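PDB 2Z6V: putative uncharacterized protein from Mycobacterium avium, which is a putative sulfotransferase, which probably transfers a sulfuryl group from the donor PAPS to an acceptor that is not yet known. Local coordinates for residues 106-117 / 263-273; 376-384 / 405-413. One frame throughout, in Å; residues are numbered along the deposited sequence.

Contact 1. Residues 106-117 / 263-273; sequences ERPLIVLGMPRT and FPDARLIWAHR. With PLM (palmitic acid), chain C.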
loop_
_atom_site.group_PDB
_atom_site.type_symbol
_atom_site.label_atom_id
_atom_site.label_comp_id
_atom_site.label_asym_id
_atom_site.label_seq_id
_atom_site.Cartn_x
_atom_site.Cartn_y
_atom_site.Cartn_z
ATOM N N GLU A 106 -10.582 -3.769 16.567
ATOM C CA GLU A 106 -11.923 -4.148 16.131
ATOM C C GLU A 106 -12.543 -3.467 14.921
ATOM O O GLU A 106 -12.478 -2.250 14.753
ATOM C CB GLU A 106 -12.898 -4.037 17.311
ATOM C CG GLU A 106 -12.531 -4.939 18.479
ATOM C CD GLU A 106 -13.510 -4.850 19.635
ATOM O OE1 GLU A 106 -13.796 -3.718 20.091
ATOM O OE2 GLU A 106 -13.983 -5.917 20.093
ATOM N N ARG A 107 -13.154 -4.301 14.089
ATOM C CA ARG A 107 -13.856 -3.870 12.897
ATOM C C ARG A 107 -13.144 -2.793 12.100
ATOM O O ARG A 107 -13.716 -1.746 11.800
ATOM C CB ARG A 107 -15.253 -3.392 13.298
ATOM C CG ARG A 107 -16.054 -4.465 14.006
ATOM C CD ARG A 107 -17.374 -3.942 14.524
ATOM N NE ARG A 107 -18.200 -5.027 15.045
ATOM C CZ ARG A 107 -19.364 -4.854 15.664
ATOM N NH1 ARG A 107 -20.048 -5.907 16.102
ATOM N NH2 ARG A 107 -19.845 -3.630 15.852
ATOM N N PRO A 108 -11.880 -3.039 11.739
ATOM C CA PRO A 108 -11.134 -2.047 10.964
ATOM C C PRO A 108 -11.777 -1.814 9.601
ATOM O O PRO A 108 -12.247 -2.749 8.957
ATOM C CB PRO A 108 -9.750 -2.675 10.849
ATOM C CG PRO A 108 -10.056 -4.145 10.836
ATOM C CD PRO A 108 -11.078 -4.256 11.943
ATOM N N LEU A 109 -11.803 -0.561 9.176
ATOM C CA LEU A 109 -12.365 -0.194 7.890
ATOM C C LEU A 109 -11.210 -0.382 6.917
ATOM O O LEU A 109 -10.195 0.295 7.039
ATOM C CB LEU A 109 -12.805 1.266 7.950
ATOM C CG LEU A 109 -13.822 1.789 6.947
ATOM C CD1 LEU A 109 -14.995 0.821 6.827
ATOM C CD2 LEU A 109 -14.290 3.162 7.418
ATOM N N ILE A 110 -11.351 -1.302 5.966
ATOM C CA ILE A 110 -10.271 -1.591 5.024
ATOM C C ILE A 110 -10.635 -1.466 3.546
ATOM O O ILE A 110 -11.569 -2.119 3.074
ATOM C CB ILE A 110 -9.723 -3.018 5.251
ATOM C CG1 ILE A 110 -9.352 -3.212 6.722
ATOM C CG2 ILE A 110 -8.504 -3.253 4.371
ATOM C CD1 ILE A 110 -8.751 -4.576 7.040
ATOM N N VAL A 111 -9.880 -0.646 2.815
ATOM C CA VAL A 111 -10.117 -0.438 1.381
ATOM C C VAL A 111 -9.200 -1.338 0.545
ATOM O O VAL A 111 -7.986 -1.344 0.732
ATOM C CB VAL A 111 -9.867 1.039 0.973
ATOM C CG1 VAL A 111 -10.100 1.214 -0.526
ATOM C CG2 VAL A 111 -10.772 1.961 1.771
ATOM N N LEU A 112 -9.786 -2.089 -0.381
ATOM C CA LEU A 112 -9.020 -3.008 -1.215
ATOM C C LEU A 112 -9.522 -2.999 -2.650
ATOM O O LEU A 112 -10.510 -2.341 -2.964
ATOM C CB LEU A 112 -9.124 -4.423 -0.637
ATOM C CG LEU A 112 -10.552 -4.958 -0.433
ATOM C CD1 LEU A 112 -11.101 -5.508 -1.748
ATOM C CD2 LEU A 112 -10.546 -6.050 0.627
ATOM N N GLY A 113 -8.842 -3.739 -3.515
ATOM C CA GLY A 113 -9.242 -3.799 -4.911
ATOM C C GLY A 113 -8.037 -3.728 -5.827
ATOM O O GLY A 113 -6.944 -4.149 -5.453
ATOM N N MET A 114 -8.227 -3.203 -7.031
ATOM C CA MET A 114 -7.115 -3.081 -7.968
ATOM C C MET A 114 -6.342 -1.805 -7.668
ATOM O O MET A 114 -6.856 -0.880 -7.027
ATOM C CB MET A 114 -7.608 -2.964 -9.410
ATOM C CG MET A 114 -8.529 -4.049 -9.911
ATOM S SD MET A 114 -9.027 -3.707 -11.627
ATOM C CE MET A 114 -10.196 -2.341 -11.375
ATOM N N PRO A 115 -5.074 -1.746 -8.106
ATOM C CA PRO A 115 -4.318 -0.516 -7.853
ATOM C C PRO A 115 -4.782 0.477 -8.922
ATOM O O PRO A 115 -5.368 0.074 -9.932
ATOM C CB PRO A 115 -2.868 -0.957 -8.044
ATOM C CG PRO A 115 -2.984 -2.047 -9.073
ATOM C CD PRO A 115 -4.195 -2.821 -8.607
ATOM N N ARG A 116 -4.557 1.765 -8.701
ATOM C CA ARG A 116 -4.951 2.776 -9.680
ATOM C C ARG A 116 -6.461 2.983 -9.780
ATOM O O ARG A 116 -6.969 3.323 -10.848
ATOM C CB ARG A 116 -4.409 2.410 -11.074
ATOM C CG ARG A 116 -2.976 1.911 -11.072
ATOM C CD ARG A 116 -2.103 2.831 -10.245
ATOM N NE ARG A 116 -2.220 4.210 -10.703
ATOM C CZ ARG A 116 -1.744 5.258 -10.044
ATOM N NH1 ARG A 116 -1.117 5.089 -8.888
ATOM N NH2 ARG A 116 -1.890 6.473 -10.552
ATOM N N THR A 117 -7.178 2.787 -8.679
ATOM C CA THR A 117 -8.622 2.975 -8.680
ATOM C C THR A 117 -9.030 4.385 -8.265
ATOM O O THR A 117 -10.221 4.693 -8.213
ATOM C CB THR A 117 -9.328 1.968 -7.746
ATOM O OG1 THR A 117 -8.590 1.854 -6.526
ATOM C CG2 THR A 117 -9.443 0.605 -8.408
ATOM N N PHE A 263 -8.252 -10.434 10.685
ATOM C CA PHE A 263 -9.267 -9.421 10.991
ATOM C C PHE A 263 -10.624 -9.949 10.516
ATOM O O PHE A 263 -11.242 -9.383 9.615
ATOM C CB PHE A 263 -8.968 -8.112 10.262
ATOM C CG PHE A 263 -7.608 -7.550 10.544
ATOM C CD1 PHE A 263 -7.358 -6.861 11.722
ATOM C CD2 PHE A 263 -6.573 -7.705 9.622
ATOM C CE1 PHE A 263 -6.105 -6.332 11.981
ATOM C CE2 PHE A 263 -5.310 -7.179 9.874
ATOM C CZ PHE A 263 -5.076 -6.490 11.056
ATOM N N PRO A 264 -11.104 -11.044 11.119
ATOM C CA PRO A 264 -12.394 -11.629 10.730
ATOM C C PRO A 264 -13.581 -10.659 10.720
ATOM O O PRO A 264 -14.530 -10.850 9.955
ATOM C CB PRO A 264 -12.573 -12.763 11.741
ATOM C CG PRO A 264 -11.842 -12.252 12.945
ATOM C CD PRO A 264 -10.586 -11.684 12.341
ATOM N N ASP A 265 -13.516 -9.617 11.547
ATOM C CA ASP A 265 -14.596 -8.628 11.643
ATOM C C ASP A 265 -14.434 -7.403 10.733
ATOM O O ASP A 265 -15.211 -6.441 10.819
ATOM C CB ASP A 265 -14.726 -8.158 13.096
ATOM C CG ASP A 265 -13.460 -7.457 13.614
ATOM O OD1 ASP A 265 -12.348 -7.658 13.055
ATOM O OD2 ASP A 265 -13.583 -6.707 14.608
ATOM N N ALA A 266 -13.430 -7.445 9.864
ATOM C CA ALA A 266 -13.143 -6.342 8.956
ATOM C C ALA A 266 -14.298 -5.882 8.074
ATOM O O ALA A 266 -14.995 -6.684 7.458
ATOM C CB ALA A 266 -11.959 -6.702 8.080
ATOM N N ARG A 267 -14.492 -4.573 8.020
ATOM C CA ARG A 267 -15.518 -3.989 7.174
ATOM C C ARG A 267 -14.789 -3.632 5.877
ATOM O O ARG A 267 -14.026 -2.672 5.811
ATOM C CB ARG A 267 -16.122 -2.772 7.864
ATOM C CG ARG A 267 -16.876 -3.180 9.103
ATOM C CD ARG A 267 -17.527 -2.019 9.799
ATOM N NE ARG A 267 -16.554 -1.164 10.471
ATOM C CZ ARG A 267 -16.886 -0.217 11.341
ATOM N NH1 ARG A 267 -18.168 -0.014 11.635
ATOM N NH2 ARG A 267 -15.943 0.522 11.918
ATOM N N LEU A 268 -15.032 -4.443 4.855
ATOM C CA LEU A 268 -14.374 -4.317 3.568
ATOM C C LEU A 268 -14.975 -3.361 2.542
ATOM O O LEU A 268 -16.094 -3.559 2.058
ATOM C CB LEU A 268 -14.258 -5.712 2.952
ATOM C CG LEU A 268 -13.689 -6.805 3.871
ATOM C CD1 LEU A 268 -13.867 -8.167 3.208
ATOM C CD2 LEU A 268 -12.219 -6.539 4.170
ATOM N N ILE A 269 -14.215 -2.323 2.212
ATOM C CA ILE A 269 -14.642 -1.359 1.210
ATOM C C ILE A 269 -13.908 -1.738 -0.063
ATOM O O ILE A 269 -12.696 -1.607 -0.141
ATOM C CB ILE A 269 -14.241 0.083 1.580
ATOM C CG1 ILE A 269 -14.918 0.504 2.884
ATOM C CG2 ILE A 269 -14.628 1.032 0.456
ATOM C CD1 ILE A 269 -14.521 1.875 3.340
ATOM N N TRP A 270 -14.641 -2.235 -1.048
ATOM C CA TRP A 270 -14.055 -2.629 -2.322
ATOM C C TRP A 270 -14.098 -1.407 -3.249
ATOM O O TRP A 270 -15.175 -0.874 -3.538
ATOM C CB TRP A 270 -14.870 -3.781 -2.918
ATOM C CG TRP A 270 -14.223 -4.505 -4.063
ATOM C CD1 TRP A 270 -13.308 -4.006 -4.943
ATOM C CD2 TRP A 270 -14.501 -5.846 -4.492
ATOM N NE1 TRP A 270 -13.001 -4.951 -5.898
ATOM C CE2 TRP A 270 -13.719 -6.089 -5.644
ATOM C CE3 TRP A 270 -15.339 -6.866 -4.015
ATOM C CZ2 TRP A 270 -13.747 -7.313 -6.330
ATOM C CZ3 TRP A 270 -15.369 -8.088 -4.699
ATOM C CH2 TRP A 270 -14.575 -8.297 -5.844
ATOM N N ALA A 271 -12.927 -0.953 -3.695
ATOM C CA ALA A 271 -12.833 0.214 -4.585
ATOM C C ALA A 271 -12.845 -0.226 -6.046
ATOM O O ALA A 271 -12.070 -1.088 -6.442
ATOM C CB ALA A 271 -11.561 0.996 -4.286
ATOM N N HIS A 272 -13.722 0.381 -6.839
ATOM C CA HIS A 272 -13.852 0.026 -8.250
ATOM C C HIS A 272 -13.520 1.141 -9.231
ATOM O O HIS A 272 -13.610 2.330 -8.914
ATOM C CB HIS A 272 -15.278 -0.452 -8.542
ATOM C CG HIS A 272 -15.705 -1.624 -7.716
ATOM N ND1 HIS A 272 -15.192 -2.890 -7.902
ATOM C CD2 HIS A 272 -16.573 -1.715 -6.681
ATOM C CE1 HIS A 272 -15.727 -3.711 -7.016
ATOM N NE2 HIS A 272 -16.566 -3.022 -6.262
ATOM N N ARG A 273 -13.154 0.732 -10.438
ATOM C CA ARG A 273 -12.832 1.654 -11.515
ATOM C C ARG A 273 -12.621 0.851 -12.789
ATOM O O ARG A 273 -12.377 -0.358 -12.734
ATOM C CB ARG A 273 -11.562 2.452 -11.198
ATOM C CG ARG A 273 -11.204 3.451 -12.291
ATOM C CD ARG A 273 -10.085 4.400 -11.891
ATOM N NE ARG A 273 -9.846 5.404 -12.924
ATOM C CZ ARG A 273 -8.937 6.373 -12.845
ATOM N NH1 ARG A 273 -8.161 6.483 -11.772
ATOM N NH2 ARG A 273 -8.807 7.241 -13.841
HETATM C C1 PLM C . 4.732 -4.281 -8.243
HETATM O O1 PLM C . 4.879 -5.251 -9.018
HETATM O O2 PLM C . 5.510 -3.954 -7.321
HETATM C C2 PLM C . 3.490 -3.406 -8.432
HETATM C C3 PLM C . 2.222 -4.256 -8.528
HETATM C C4 PLM C . 0.951 -3.406 -8.584
HETATM C C5 PLM C . 0.788 -2.546 -7.328
HETATM C C6 PLM C . 1.640 -1.276 -7.393
HETATM C C7 PLM C . 1.705 -0.610 -6.018
HETATM C C8 PLM C . 2.607 -1.407 -5.075
HETATM C C9 PLM C . 2.001 -1.443 -3.671
HETATM C CA PLM C . 1.648 -0.039 -3.177
HETATM C CB PLM C . 0.622 -0.090 -2.042
HETATM C CC PLM C . -0.619 -0.860 -2.497
HETATM C CD PLM C . -0.383 -2.370 -2.420
HETATM C CE PLM C . -1.342 -3.155 -3.318
HETATM C CF PLM C . -1.074 -2.824 -4.788
HETATM C CG PLM C . -1.910 -3.693 -5.728
HETATM O O HOH W 1 -11.096 -3.100 -7.728
#
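L109 and I269 meet on one face of a pair of parallel strands, 109-113 and 267-272, whose axes diverge by 34°. The backbones are laced together regularly: I110 N gives to R267 O, I269 N to I110 O (2.8 Å), L112 N to I269 O and A271 N to L112 O. Branched aliphatic residues such as L109, V111, L112, L268 and I269 suit these buried positions, since they fill both faces of the pair without polar side-chain atoms. L109 CD1 touches I269 CD1 at 3.7 Å, and V111 CG2 packs on I269 CB at 3.9 Å. On the other face L112 CD2 meets L268 CD2, while L112 CD1 sits over the W270 five-membered ring, 4.2 Å from its centroid, in a CH-pi contact; H272 CE1 covers the opposite face of that ring. L112 reaches the indole because chi1 (55°) sets CG between its backbone N and carbonyl carbon.

The edges are looser. At the solvent end, D265 OD2 accepts from R107 N, though the modelled length is doubtfully short. Here R267 bends back, its NE and NH2 both giving weak bonds to R107 O. At the other end direct pairing lapses: one water takes M114 N and W270 NE1 (3.2 Å) and gives to A271 O. G113, with positive phi (138°), suits the turn into a loop that probably corresponds to the 5'-phosphosulfate-binding loop of sulfotransferases.

In the five-stranded parallel sheet, strand 109-113 also pairs with 244-248, and strand 267-272 lies beside 331-335. Helix 256-262 covers the face of I110, L112 and L268, touching them through L259 and I256.

Contact 2. Residues 376-384 / 405-413; sequences DRFALNAYR and TFDIELEGR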
loop_
_atom_site.group_PDB
_atom_site.type_symbol
_atom_site.label_atom_id
_atom_site.label_comp_id
_atom_site.label_asym_id
_atom_site.label_seq_id
_atom_site.Cartn_x
_atom_site.Cartn_y
_atom_site.Cartn_z
ATOM N N ASP A 376 -9.839 15.750 -10.151
ATOM C CA ASP A 376 -9.898 15.660 -11.607
ATOM C C ASP A 376 -11.268 15.173 -12.077
ATOM O O ASP A 376 -11.703 14.071 -11.738
ATOM C CB ASP A 376 -8.806 14.713 -12.130
ATOM C CG ASP A 376 -7.399 15.265 -11.927
ATOM O OD1 ASP A 376 -6.428 14.589 -12.334
ATOM O OD2 ASP A 376 -7.261 16.371 -11.363
ATOM N N ARG A 377 -11.940 16.009 -12.857
ATOM C CA ARG A 377 -13.258 15.694 -13.389
ATOM C C ARG A 377 -13.233 14.307 -14.035
ATOM O O ARG A 377 -12.181 13.840 -14.473
ATOM C CB ARG A 377 -13.644 16.749 -14.432
ATOM C CG ARG A 377 -15.130 16.850 -14.735
ATOM C CD ARG A 377 -15.389 17.898 -15.814
ATOM N NE ARG A 377 -16.782 18.345 -15.838
ATOM C CZ ARG A 377 -17.352 19.074 -14.880
ATOM N NH1 ARG A 377 -16.652 19.446 -13.814
ATOM N NH2 ARG A 377 -18.625 19.433 -14.986
ATOM N N PHE A 378 -14.384 13.644 -14.078
ATOM C CA PHE A 378 -14.474 12.324 -14.696
ATOM C C PHE A 378 -14.383 12.555 -16.202
ATOM O O PHE A 378 -15.148 13.343 -16.754
ATOM C CB PHE A 378 -15.807 11.656 -14.323
ATOM C CG PHE A 378 -15.981 10.265 -14.885
ATOM C CD1 PHE A 378 -16.347 10.074 -16.214
ATOM C CD2 PHE A 378 -15.767 9.147 -14.083
ATOM C CE1 PHE A 378 -16.500 8.790 -16.735
ATOM C CE2 PHE A 378 -15.915 7.860 -14.594
ATOM C CZ PHE A 378 -16.282 7.682 -15.922
ATOM N N ALA A 379 -13.450 11.881 -16.867
ATOM C CA ALA A 379 -13.288 12.069 -18.304
ATOM C C ALA A 379 -12.943 10.794 -19.062
ATOM O O ALA A 379 -12.274 9.903 -18.533
ATOM C CB ALA A 379 -12.221 13.127 -18.562
ATOM N N LEU A 380 -13.401 10.723 -20.310
ATOM C CA LEU A 380 -13.147 9.571 -21.169
ATOM C C LEU A 380 -12.039 9.856 -22.180
ATOM O O LEU A 380 -12.117 10.809 -22.952
ATOM C CB LEU A 380 -14.417 9.166 -21.929
ATOM C CG LEU A 380 -15.598 8.575 -21.153
ATOM C CD1 LEU A 380 -16.222 9.629 -20.250
ATOM C CD2 LEU A 380 -16.626 8.051 -22.141
ATOM N N ASN A 381 -11.008 9.020 -22.163
ATOM C CA ASN A 381 -9.882 9.151 -23.076
ATOM C C ASN A 381 -9.487 7.747 -23.505
ATOM O O ASN A 381 -9.926 6.767 -22.906
ATOM C CB ASN A 381 -8.697 9.822 -22.378
ATOM C CG ASN A 381 -9.103 11.048 -21.589
ATOM O OD1 ASN A 381 -9.604 10.943 -20.470
ATOM N ND2 ASN A 381 -8.900 12.221 -22.175
ATOM N N ALA A 382 -8.667 7.643 -24.543
ATOM C CA ALA A 382 -8.232 6.333 -25.006
ATOM C C ALA A 382 -7.257 5.782 -23.974
ATOM O O ALA A 382 -6.291 6.450 -23.610
ATOM C CB ALA A 382 -7.556 6.453 -26.364
ATOM N N TYR A 383 -7.518 4.573 -23.489
ATOM C CA TYR A 383 -6.639 3.967 -22.495
ATOM C C TYR A 383 -5.295 3.735 -23.151
ATOM O O TYR A 383 -4.247 4.196 -22.695
ATOM C CB TYR A 383 -7.139 2.590 -22.056
ATOM C CG TYR A 383 -8.628 2.397 -21.924
ATOM C CD1 TYR A 383 -9.334 1.648 -22.864
ATOM C CD2 TYR A 383 -9.308 2.851 -20.800
ATOM C CE1 TYR A 383 -10.674 1.344 -22.676
ATOM C CE2 TYR A 383 -10.646 2.553 -20.602
ATOM C CZ TYR A 383 -11.323 1.796 -21.538
ATOM O OH TYR A 383 -12.642 1.479 -21.313
ATOM N N ARG A 384 -5.371 2.977 -24.234
ATOM C CA ARG A 384 -4.228 2.579 -25.021
ATOM C C ARG A 384 -3.133 1.925 -24.208
ATOM O O ARG A 384 -2.303 2.570 -23.560
ATOM C CB ARG A 384 -3.722 3.744 -25.871
ATOM C CG ARG A 384 -4.374 3.718 -27.262
ATOM C CD ARG A 384 -5.898 3.484 -27.173
ATOM N NE ARG A 384 -6.372 2.306 -27.910
ATOM C CZ ARG A 384 -6.196 1.034 -27.541
ATOM N NH1 ARG A 384 -5.547 0.727 -26.427
ATOM N NH2 ARG A 384 -6.686 0.053 -28.289
ATOM N N THR A 405 -20.409 -8.497 -12.738
ATOM C CA THR A 405 -21.013 -8.449 -11.420
ATOM C C THR A 405 -21.087 -7.038 -10.832
ATOM O O THR A 405 -21.951 -6.754 -10.005
ATOM C CB THR A 405 -20.282 -9.405 -10.437
ATOM O OG1 THR A 405 -19.895 -8.691 -9.256
ATOM C CG2 THR A 405 -19.068 -10.015 -11.084
ATOM N N PHE A 406 -20.198 -6.153 -11.269
ATOM C CA PHE A 406 -20.174 -4.780 -10.769
ATOM C C PHE A 406 -20.446 -3.770 -11.879
ATOM O O PHE A 406 -19.841 -3.826 -12.945
ATOM C CB PHE A 406 -18.823 -4.486 -10.116
ATOM C CG PHE A 406 -18.550 -5.317 -8.899
ATOM C CD1 PHE A 406 -19.334 -5.181 -7.761
ATOM C CD2 PHE A 406 -17.509 -6.241 -8.891
ATOM C CE1 PHE A 406 -19.089 -5.952 -6.628
ATOM C CE2 PHE A 406 -17.252 -7.021 -7.759
ATOM C CZ PHE A 406 -18.044 -6.876 -6.625
ATOM N N ASP A 407 -21.356 -2.842 -11.613
ATOM C CA ASP A 407 -21.743 -1.828 -12.582
ATOM C C ASP A 407 -20.740 -0.682 -12.640
ATOM O O ASP A 407 -20.949 0.374 -12.032
ATOM C CB ASP A 407 -23.138 -1.306 -12.228
ATOM C CG ASP A 407 -23.629 -0.242 -13.186
ATOM O OD1 ASP A 407 -23.607 -0.488 -14.415
ATOM O OD2 ASP A 407 -24.044 0.839 -12.705
ATOM N N ILE A 408 -19.658 -0.889 -13.386
ATOM C CA ILE A 408 -18.606 0.115 -13.504
ATOM C C ILE A 408 -18.709 0.971 -14.757
ATOM O O ILE A 408 -18.801 0.458 -15.874
ATOM C CB ILE A 408 -17.213 -0.541 -13.477
ATOM C CG1 ILE A 408 -17.017 -1.278 -12.149
ATOM C CG2 ILE A 408 -16.133 0.522 -13.687
ATOM C CD1 ILE A 408 -15.692 -1.989 -12.029
ATOM N N GLU A 409 -18.676 2.283 -14.555
ATOM C CA GLU A 409 -18.764 3.252 -15.643
ATOM C C GLU A 409 -17.399 3.372 -16.321
ATOM O O GLU A 409 -16.455 3.900 -15.744
ATOM C CB GLU A 409 -19.202 4.599 -15.069
ATOM C CG GLU A 409 -19.640 5.630 -16.083
ATOM C CD GLU A 409 -20.471 6.732 -15.439
ATOM O OE1 GLU A 409 -21.506 6.403 -14.814
ATOM O OE2 GLU A 409 -20.091 7.919 -15.554
ATOM N N LEU A 410 -17.294 2.880 -17.549
ATOM C CA LEU A 410 -16.029 2.921 -18.269
ATOM C C LEU A 410 -15.618 4.305 -18.767
ATOM O O LEU A 410 -16.459 5.173 -19.007
ATOM C CB LEU A 410 -16.072 1.942 -19.440
ATOM C CG LEU A 410 -16.316 0.483 -19.049
ATOM C CD1 LEU A 410 -16.277 -0.381 -20.300
ATOM C CD2 LEU A 410 -15.261 0.021 -18.046
ATOM N N GLU A 411 -14.308 4.491 -18.916
ATOM C CA GLU A 411 -13.728 5.753 -19.381
ATOM C C GLU A 411 -13.000 5.514 -20.712
ATOM O O GLU A 411 -12.021 6.193 -21.021
ATOM C CB GLU A 411 -12.718 6.263 -18.350
ATOM C CG GLU A 411 -13.235 6.338 -16.925
ATOM C CD GLU A 411 -12.113 6.463 -15.904
ATOM O OE1 GLU A 411 -11.381 5.474 -15.693
ATOM O OE2 GLU A 411 -11.951 7.550 -15.314
ATOM N N GLY A 412 -13.490 4.558 -21.494
ATOM C CA GLY A 412 -12.852 4.218 -22.753
ATOM C C GLY A 412 -13.037 5.093 -23.976
ATOM O O GLY A 412 -13.754 6.096 -23.945
ATOM N N ARG A 413 -12.367 4.681 -25.057
ATOM C CA ARG A 413 -12.384 5.349 -26.361
ATOM C C ARG A 413 -12.782 6.826 -26.357
ATOM O O ARG A 413 -13.876 7.156 -26.863
ATOM C CB ARG A 413 -13.270 4.561 -27.343
ATOM C CG ARG A 413 -14.466 3.843 -26.717
ATOM C CD ARG A 413 -15.448 4.812 -26.073
ATOM N NE ARG A 413 -16.117 5.668 -27.050
ATOM C CZ ARG A 413 -16.859 6.725 -26.730
ATOM N NH1 ARG A 413 -17.028 7.061 -25.459
ATOM N NH2 ARG A 413 -17.441 7.443 -27.680
#
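F378 and E411 meet where the C-terminal tail runs along the loop 376-384. Backbone bonding is sparse: N381 N gives one hydrogen bond to E411 O (3.2 Å, 142° at the hydrogen), the donor tilted from the carbonyl plane.

Ring contacts do more. With CG anti to its backbone N (chi1 -178°), F378 extends between two glutamates: E409 OE2 lies over one face, 3.8 Å from CZ, and E411 OE2 over the opposite one, while L410 O comes to the edge. Each glutamate has an arginine partner, R341 for E409 OE2 and R273 for E411 OE1. The E411 methylene CG also presses on F378 CZ. An aromatic side chain suits this place because R341 makes a cation-pi contact with the same ring. Y383 lays its phenol end against G412 CA, where a residue without a side chain leaves room, and its hydroxyl is hydrogen-bonded to D274.

Van der Waals contacts of L380 complete the join. L380 CG rests on E411 CA, and L380 CD2 approaches the edge of the R413 guanidinium, 3.5 Å from NH1, the two side chains running alongside each other at the surface.

Two irregular, extended segments paired by a single backbone bond form no sheet; this is a C-terminal tail laid over a surface loop, flanked by helices 275-285 and 336-341.

Overall arrangement
Contact 1 lies in the core sheet and contact 2 near the surface, their centres 22 Å apart, yet they touch directly. R273, just after strand 267-272, reaches the tail in a salt bridge, NE to E411 OE1 at 3.2 Å. F406, at the start of that tail, packs against W270, F406 CZ to W270 CZ3 at 3.5 Å, and also against H272. In the probable donor-binding loop 113-117, the R116 side chain has its NE hydrogen-bonded to S281 OG; a sulfate ion, probably from the crystallisation liquor, lies about 4 Å from it. Palmitic acid touches P115 (CB to ligand CG, 3.7 Å). The 405-413 tail thus packs against the strand end beside this probable site.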